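Local coordinates for chemotaxis protein CheX (Desulfovibrio desulfuricans subsp. desulfuricans str. G20, PDB 3HM4) that probably dephosphorylates the phosphorylated response regulator CheY in bacterial chemotaxis, as other phosphatases of the CheX family do, at residues Ala16-Leu21 against Ile27-Gly32; Tyr35-Asn40 against Thr150-Leu155. All coordinates share one frame; numbering follows the deposited sequence. Where two conformers were deposited one is given.

Interaction 1. Residues Ala16-Leu21 against Ile27-Gly32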
loop_
_atom_site.group_PDB
_atom_site.type_symbol
_atom_site.label_atom_id
_atom_site.label_comp_id
_atom_site.label_asym_id
_atom_site.label_seq_id
_atom_site.Cartn_x
_atom_site.Cartn_y
_atom_site.Cartn_z
ATOM N N ALA A 16 10.648 -16.230 -1.905
ATOM C CA ALA A 16 9.633 -15.868 -2.890
ATOM C C ALA A 16 10.107 -14.706 -3.789
ATOM O O ALA A 16 9.918 -14.705 -4.997
ATOM C CB ALA A 16 8.304 -15.505 -2.207
ATOM N N THR A 17 10.676 -13.686 -3.145
ATOM C CA THR A 17 11.180 -12.502 -3.866
ATOM C C THR A 17 12.291 -12.880 -4.862
ATOM O O THR A 17 12.248 -12.486 -6.027
ATOM C CB THR A 17 11.637 -11.421 -2.897
ATOM O OG1 THR A 17 10.513 -11.032 -2.110
ATOM C CG2 THR A 17 12.133 -10.199 -3.648
ATOM N N THR A 18 13.240 -13.664 -4.366
ATOM C CA THR A 18 14.335 -14.104 -5.221
ATOM C C THR A 18 13.815 -14.903 -6.403
ATOM O O THR A 18 14.181 -14.619 -7.577
ATOM C CB THR A 18 15.374 -14.924 -4.400
ATOM O OG1 THR A 18 15.847 -14.148 -3.283
ATOM C CG2 THR A 18 16.541 -15.424 -5.294
ATOM N N ASN A 19 12.927 -15.859 -6.125
ATOM C CA ASN A 19 12.407 -16.708 -7.201
ATOM C C ASN A 19 11.598 -15.919 -8.214
ATOM O O ASN A 19 11.771 -16.106 -9.408
ATOM C CB ASN A 19 11.585 -17.866 -6.639
ATOM C CG ASN A 19 12.428 -18.890 -5.889
ATOM O OD1 ASN A 19 13.662 -18.884 -5.962
ATOM N ND2 ASN A 19 11.762 -19.765 -5.145
ATOM N N VAL A 20 10.715 -15.029 -7.759
ATOM C CA VAL A 20 9.895 -14.259 -8.684
ATOM C C VAL A 20 10.747 -13.335 -9.567
ATOM O O VAL A 20 10.564 -13.305 -10.784
ATOM C CB VAL A 20 8.793 -13.443 -7.946
ATOM C CG1 VAL A 20 8.078 -12.538 -8.893
ATOM C CG2 VAL A 20 7.806 -14.426 -7.317
ATOM N N LEU A 21 11.656 -12.570 -8.948
ATOM C CA LEU A 21 12.513 -11.649 -9.720
ATOM C C LEU A 21 13.427 -12.389 -10.706
ATOM O O LEU A 21 13.666 -11.889 -11.816
ATOM C CB LEU A 21 13.271 -10.640 -8.844
ATOM C CG LEU A 21 12.504 -9.370 -8.432
ATOM C CD1 LEU A 21 12.026 -8.582 -9.700
ATOM C CD2 LEU A 21 11.369 -9.702 -7.535
ATOM N N ILE A 27 17.194 -10.853 -13.614
ATOM C CA ILE A 27 18.124 -9.857 -13.098
ATOM C C ILE A 27 19.073 -10.392 -12.028
ATOM O O ILE A 27 19.805 -9.597 -11.452
ATOM C CB ILE A 27 17.360 -8.574 -12.644
ATOM C CG1 ILE A 27 16.463 -8.842 -11.418
ATOM C CG2 ILE A 27 16.580 -7.910 -13.858
ATOM C CD1 ILE A 27 15.833 -7.498 -10.963
ATOM N N GLN A 28 19.052 -11.710 -11.740
ATOM C CA GLN A 28 19.952 -12.351 -10.807
ATOM C C GLN A 28 19.916 -11.653 -9.436
ATOM O O GLN A 28 20.933 -11.183 -8.945
ATOM C CB GLN A 28 21.373 -12.464 -11.379
ATOM C CG GLN A 28 21.365 -13.467 -12.567
ATOM C CD GLN A 28 22.706 -13.611 -13.252
ATOM O OE1 GLN A 28 23.148 -12.715 -13.941
ATOM N NE2 GLN A 28 23.323 -14.755 -13.095
ATOM N N PRO A 29 18.738 -11.626 -8.781
ATOM C CA PRO A 29 18.641 -10.988 -7.481
ATOM C C PRO A 29 19.456 -11.741 -6.428
ATOM O O PRO A 29 19.416 -12.985 -6.366
ATOM C CB PRO A 29 17.166 -11.058 -7.157
ATOM C CG PRO A 29 16.700 -12.218 -7.924
ATOM C CD PRO A 29 17.450 -12.189 -9.190
ATOM N N ILE A 30 20.194 -10.998 -5.616
ATOM C CA ILE A 30 21.011 -11.551 -4.538
ATOM C C ILE A 30 20.610 -10.883 -3.228
ATOM O O ILE A 30 20.916 -9.706 -3.007
ATOM C CB ILE A 30 22.520 -11.313 -4.814
ATOM C CG1 ILE A 30 22.939 -11.930 -6.159
ATOM C CG2 ILE A 30 23.364 -11.872 -3.688
ATOM C CD1 ILE A 30 24.412 -11.636 -6.536
ATOM N N PRO A 31 19.938 -11.623 -2.326
ATOM C CA PRO A 31 19.564 -10.988 -1.070
ATOM C C PRO A 31 20.728 -10.825 -0.115
ATOM O O PRO A 31 21.609 -11.710 0.014
ATOM C CB PRO A 31 18.544 -11.956 -0.459
ATOM C CG PRO A 31 18.870 -13.264 -1.037
ATOM C CD PRO A 31 19.445 -13.006 -2.412
ATOM N N GLY A 32 20.698 -9.709 0.606
ATOM C CA GLY A 32 21.579 -9.486 1.703
ATOM C C GLY A 32 20.936 -10.021 2.974
ATOM O O GLY A 32 19.908 -10.716 2.948
#
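Leu21, on helix 10-25, packs against Pro29 and Ile27 from the chain that runs out of that helix into strand 30-36. CB lies 3.9 Å from Pro29 CG, so the first carbon already rests against the proline ring. Beyond CG, the CD1 branch takes up the second contact, standing 4.2 Å from Ile27 CD1. Ile27 reaches it because CG1 sits between its own backbone N and carbonyl carbon (chi1 67°) and the chain then runs on extended, bringing the terminal methyl to the leucine.

The same Pro29 CG also meets Thr18, one helical turn earlier, at 3.5 Å from Thr18 O, a carbonyl that also accepts a hydrogen bond from Ser22 OG within the helix. The methyl and the hydroxyl of Thr18 are divided between two prolines: CG2 lies 3.9 Å from Pro29 O, with Pro29 CG next, while OG1 is 3.9 Å from Pro31 CG. This hydroxyl is hydrogen-bonded to Val14 O, so its polar partner lies in the helix, and against Pro31 it makes only van der Waals contact. The Thr18 and Pro31 side chains cross at about a right angle.

No hydrogen bond joins the two segments across the 249 Å² buried between them; the apolar leucine pairs are joined by two threonine oxygens lying against proline carbons. Phe142 of strand 138-143 touches Thr18, Pro29 and Pro31, and Val72 of helix 66-77 touches both Leu21 and Ile27. With CA atoms of Thr18 and Pro29 only 5.8 Å apart, the connection is tight, and strand 30-36 runs back roughly antiparallel to the helix. The helix lies against one face of the antiparallel sheet and the returning chain forms its outermost strand within the chain, an alpha+beta arrangement consistent with the CheC-like family.

Interaction 2. Residues Tyr35-Asn40 against Thr150-Leu155; sequences YVKKNN and TVEFCL
In the conformer given, Lys37 NZ donates to Glu152 OE2 at 2.8 Å in a salt bridge. The ammonium group approaches on the syn side of the carboxylate but lies 32° out of its plane. The lysine chain is extended as far as CE and bends only at the last torsion (chi4 77°), which turns NZ onto the oxygen. OE2 is shared with a bound glycerol, probably from the crystallisation liquor, and NZ makes a further weak bond to Val41 O.

A second polar link is indirect: one water lies 2.7 Å from Tyr35 OH and 2.8 Å from Thr150 OG1, in the plane of the tyrosine ring at its edge. Packing adds little. The lysine methylenes run past the carboxylate, with CE 3.6 Å from Glu152 OE2, and Ala42 of strand 42-44 touches both residues.

The 8.6 Å between the CA atoms of Lys37 and Glu152 fits the sheet order, in which strand 138-143 lies between them; its Ala139 and Ile140 bond to the backbones of Tyr35 and Val151. The arrangement is a side-chain bridge across an intervening strand, on one face of the antiparallel sheet of the CheX fold.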
loop_
_atom_site.group_PDB
_atom_site.type_symbol
_atom_site.label_atom_id
_atom_site.label_comp_id
_atom_site.label_asym_id
_atom_site.label_seq_id
_atom_site.Cartn_x
_atom_site.Cartn_y
_atom_site.Cartn_z
ATOM N N TYR A 35 17.349 -7.188 8.126
ATOM C CA TYR A 35 17.591 -6.317 9.246
ATOM C C TYR A 35 16.289 -5.721 9.731
ATOM O O TYR A 35 15.324 -5.616 8.962
ATOM C CB TYR A 35 18.622 -5.218 8.918
ATOM C CG TYR A 35 18.225 -4.223 7.856
ATOM C CD1 TYR A 35 18.419 -4.486 6.520
ATOM C CD2 TYR A 35 17.608 -3.011 8.203
ATOM C CE1 TYR A 35 18.070 -3.528 5.537
ATOM C CE2 TYR A 35 17.237 -2.058 7.241
ATOM C CZ TYR A 35 17.455 -2.341 5.903
ATOM O OH TYR A 35 17.085 -1.394 4.983
ATOM N N VAL A 36 16.260 -5.325 11.000
ATOM C CA VAL A 36 15.134 -4.592 11.561
ATOM C C VAL A 36 15.296 -3.140 11.131
ATOM O O VAL A 36 16.322 -2.510 11.423
ATOM C CB VAL A 36 15.015 -4.753 13.077
ATOM C CG1 VAL A 36 13.923 -3.825 13.633
ATOM C CG2 VAL A 36 14.756 -6.237 13.481
ATOM N N LYS A 37 14.304 -2.582 10.427
ATOM C CA LYS A 37 14.354 -1.215 9.993
ATOM C C LYS A 37 14.367 -0.268 11.208
ATOM O O LYS A 37 13.567 -0.433 12.104
ATOM C CB LYS A 37 13.127 -0.959 9.105
ATOM C CG LYS A 37 13.223 0.219 8.262
ATOM C CD LYS A 37 11.973 0.350 7.435
ATOM C CE LYS A 37 12.076 1.543 6.602
ATOM N NZ LYS A 37 12.970 1.338 5.419
ATOM N N LYS A 38 15.274 0.691 11.211
ATOM C CA LYS A 38 15.315 1.691 12.255
ATOM C C LYS A 38 14.836 3.034 11.761
ATOM O O LYS A 38 14.594 3.913 12.570
ATOM C CB LYS A 38 16.708 1.772 12.871
ATOM C CG LYS A 38 17.184 0.415 13.429
ATOM C CD LYS A 38 16.220 -0.212 14.470
ATOM C CE LYS A 38 16.720 -1.513 15.054
ATOM N NZ LYS A 38 17.879 -1.258 15.971
ATOM N N ASN A 39 14.847 3.269 10.464
ATOM C CA ASN A 39 14.248 4.448 9.838
ATOM C C ASN A 39 12.733 4.229 9.661
ATOM O O ASN A 39 12.252 3.083 9.574
ATOM C CB ASN A 39 14.910 4.703 8.459
ATOM C CG ASN A 39 16.344 5.243 8.582
ATOM O OD1 ASN A 39 16.543 6.423 8.947
ATOM N ND2 ASN A 39 17.331 4.424 8.261
ATOM N N ASN A 40 11.997 5.334 9.606
ATOM C CA ASN A 40 10.524 5.318 9.502
ATOM C C ASN A 40 10.007 5.296 8.054
ATOM O O ASN A 40 8.798 5.303 7.846
ATOM C CB ASN A 40 9.863 6.450 10.299
ATOM C CG ASN A 40 10.268 7.832 9.858
ATOM O OD1 ASN A 40 10.951 8.014 8.834
ATOM N ND2 ASN A 40 9.853 8.843 10.645
ATOM N N THR A 150 14.636 -3.249 -2.177
ATOM C CA THR A 150 14.495 -3.785 -0.834
ATOM C C THR A 150 13.078 -4.303 -0.634
ATOM O O THR A 150 12.136 -3.625 -1.025
ATOM C CB THR A 150 14.776 -2.695 0.247
ATOM O OG1 THR A 150 16.160 -2.281 0.160
ATOM C CG2 THR A 150 14.539 -3.171 1.672
ATOM N N VAL A 151 12.937 -5.480 -0.022
ATOM C CA VAL A 151 11.655 -6.057 0.380
ATOM C C VAL A 151 11.480 -5.774 1.854
ATOM O O VAL A 151 12.442 -5.896 2.633
ATOM C CB VAL A 151 11.597 -7.583 0.203
ATOM C CG1 VAL A 151 10.377 -8.221 0.953
ATOM C CG2 VAL A 151 11.570 -7.920 -1.263
ATOM N N GLU A 152 10.270 -5.372 2.260
ATOM C CA GLU A 152 9.964 -5.156 3.669
ATOM C C GLU A 152 8.705 -5.898 4.025
ATOM O O GLU A 152 7.815 -6.084 3.171
ATOM C CB GLU A 152 9.792 -3.671 3.971
ATOM C CG GLU A 152 11.023 -2.852 3.586
ATOM C CD GLU A 152 10.944 -1.395 3.851
ATOM O OE1 GLU A 152 9.827 -0.884 3.941
ATOM O OE2 GLU A 152 12.027 -0.735 3.849
ATOM N N PHE A 153 8.616 -6.347 5.263
ATOM C CA PHE A 153 7.386 -6.954 5.719
ATOM C C PHE A 153 7.176 -6.682 7.185
ATOM O O PHE A 153 8.113 -6.340 7.926
ATOM C CB PHE A 153 7.298 -8.458 5.392
ATOM C CG PHE A 153 8.207 -9.323 6.202
ATOM C CD1 PHE A 153 9.506 -9.626 5.749
ATOM C CD2 PHE A 153 7.802 -9.852 7.421
ATOM C CE1 PHE A 153 10.348 -10.426 6.513
ATOM C CE2 PHE A 153 8.656 -10.645 8.174
ATOM C CZ PHE A 153 9.918 -10.921 7.731
ATOM N N CYS A 154 5.928 -6.826 7.606
ATOM C CA CYS A 154 5.597 -6.736 9.024
ATOM C C CYS A 154 4.407 -7.642 9.310
ATOM O O CYS A 154 3.637 -7.958 8.401
ATOM C CB CYS A 154 5.292 -5.329 9.482
ATOM S SG CYS A 154 3.911 -4.523 8.658
ATOM N N LEU A 155 4.289 -8.038 10.579
ATOM C CA LEU A 155 3.151 -8.819 11.064
ATOM C C LEU A 155 2.806 -8.365 12.462
ATOM O O LEU A 155 3.715 -8.167 13.263
ATOM C CB LEU A 155 3.447 -10.309 11.104
ATOM C CG LEU A 155 3.478 -11.108 9.823
ATOM C CD1 LEU A 155 3.875 -12.535 10.227
ATOM C CD2 LEU A 155 2.135 -11.092 9.129
HETATM O O HOH W 1 17.704 -1.460 2.357
#

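From the N terminus, helix 10-25 leads directly into strand 30-36, and interaction 1 closes that short loop with five residues between its segments. Interaction 2 opens afterwards and closes a far longer one, its segments being separated by 109 residues that include every other helix and strand of the chain. The two are therefore in series, neither nested nor crossed, with strand 30-36 serving both. Their centres are about 17 Å apart. Interaction 1 ties the N-terminal helix to the outermost strand within the chain; interaction 2 ties the exit of that strand to the C-terminal strand 149-155, where Val151 packs on Thr17 of the helix, so that the two interactions touch, and Glu152 points to the other face.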